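Local coordinates for DSBA-like thioredoxin domain-containing protein (Pseudomonas aeruginosa PAO1, PDB 5HFI) that binds glutathione and probably acts as a cytosolic disulfide reductase of the DsbA-like thioredoxin family, at residues Thr99-Leu103 against Pro160-Phe165. Numbering follows the deposited sequence.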
# COMPACT_ATOMS: atom_id res chain seq x y z
N THR A 99 -0.17 3.56 7.30
CA THR A 99 -0.35 4.66 6.36
C THR A 99 0.44 5.89 6.79
O THR A 99 1.07 6.55 5.96
CB THR A 99 -1.83 5.00 6.20
OG1 THR A 99 -2.55 3.83 5.78
CG2 THR A 99 -2.02 6.09 5.15
N ALA A 100 0.44 6.19 8.09
CA ALA A 100 1.26 7.29 8.60
C ALA A 100 2.74 7.07 8.31
O ALA A 100 3.47 8.03 8.03
CB ALA A 100 1.03 7.48 10.10
N ALA A 101 3.19 5.81 8.36
CA ALA A 101 4.58 5.52 8.03
C ALA A 101 4.88 5.82 6.56
O ALA A 101 5.96 6.32 6.23
CB ALA A 101 4.91 4.06 8.36
N VAL A 102 3.93 5.51 5.68
CA VAL A 102 4.10 5.83 4.26
C VAL A 102 4.16 7.35 4.08
O VAL A 102 5.02 7.87 3.36
CB VAL A 102 2.97 5.21 3.43
CG1 VAL A 102 2.97 5.76 2.02
CG2 VAL A 102 3.08 3.68 3.43
N LEU A 103 3.24 8.07 4.72
CA LEU A 103 3.26 9.53 4.67
C LEU A 103 4.58 10.08 5.18
O LEU A 103 5.16 10.99 4.57
CB LEU A 103 2.10 10.10 5.49
CG LEU A 103 0.70 10.02 4.88
CD1 LEU A 103 -0.32 10.62 5.84
CD2 LEU A 103 0.67 10.74 3.54
N PRO A 160 -2.22 15.36 9.95
CA PRO A 160 -1.91 15.01 8.55
C PRO A 160 -2.57 13.73 8.07
O PRO A 160 -3.05 13.67 6.93
CB PRO A 160 -0.38 14.88 8.56
CG PRO A 160 0.06 15.79 9.64
CD PRO A 160 -0.99 15.71 10.70
N LEU A 161 -2.61 12.69 8.91
CA LEU A 161 -3.19 11.42 8.48
C LEU A 161 -4.70 11.53 8.26
O LEU A 161 -5.23 11.01 7.27
CB LEU A 161 -2.89 10.33 9.50
CG LEU A 161 -3.42 8.94 9.16
CD1 LEU A 161 -2.82 8.44 7.85
CD2 LEU A 161 -3.12 7.97 10.29
N ARG A 162 -5.36 12.23 9.15
CA ARG A 162 -6.78 12.44 9.07
C ARG A 162 -7.14 13.17 7.80
O ARG A 162 -7.98 12.77 7.11
CB ARG A 162 -7.31 13.26 10.26
CG ARG A 162 -8.69 13.78 10.04
CD ARG A 162 -8.89 15.22 10.51
NE ARG A 162 -8.39 16.29 9.65
CZ ARG A 162 -8.99 16.73 8.54
NH1 ARG A 162 -8.47 17.71 7.85
NH2 ARG A 162 -10.10 16.17 8.09
N ALA A 163 -6.43 14.21 7.50
CA ALA A 163 -6.64 15.00 6.29
C ALA A 163 -6.32 14.19 5.04
O ALA A 163 -6.97 14.35 4.00
CB ALA A 163 -5.79 16.26 6.33
N HIS A 164 -5.31 13.32 5.11
CA HIS A 164 -4.98 12.45 3.98
C HIS A 164 -6.10 11.45 3.70
O HIS A 164 -6.48 11.25 2.55
CB HIS A 164 -3.66 11.72 4.26
CG HIS A 164 -3.16 10.90 3.11
ND1 HIS A 164 -2.59 11.46 1.98
CD2 HIS A 164 -3.13 9.56 2.91
CE1 HIS A 164 -2.24 10.51 1.14
NE2 HIS A 164 -2.55 9.34 1.68
N PHE A 165 -6.63 10.82 4.76
CA PHE A 165 -7.75 9.90 4.60
C PHE A 165 -8.95 10.60 3.97
O PHE A 165 -9.59 10.06 3.06
CB PHE A 165 -8.14 9.31 5.95
CG PHE A 165 -7.25 8.19 6.42
CD1 PHE A 165 -7.20 7.85 7.76
CD2 PHE A 165 -6.47 7.48 5.52
CE1 PHE A 165 -6.39 6.82 8.20
CE2 PHE A 165 -5.66 6.46 5.95
CZ PHE A 165 -5.62 6.12 7.29
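Segments 99-103 and 160-165, in the N-terminal halves of helices 96-109 and 159-174, form a helix-helix crossing in the helical part of the DsbA-like fold and illustrate how a steep crossing is filled by van der Waals contacts of a few side chains, with no hydrogen bond between the segments. Their local axes approach to 10.3 Å at 98°, with Ala100 and Leu161 closest in backbone, their CA atoms 6.1 Å apart. Leu161 CD1 lies 3.7 Å from Thr99 CG2 and 3.9 Å from Leu103 CD1, while its CD2 is 4.2 Å from Ala100 CB. Leu103 CD2 sits over the face of the His164 imidazole in a CH-pi contact, 3.7 Å from its centroid; Thr99 CG2 also meets Phe165 CE2 at 3.7 Å. Thr99 OG1 and His164 NE2 find hydrogen bonds outside the segments, with Ser95 O and with Gly42 N at the end of strand 37-42, tying the crossing to the sheet. Such a junction belongs to the DsbA-like fold, in which a helical domain inserted into the thioredoxin domain returns through a long helix, here 159-174.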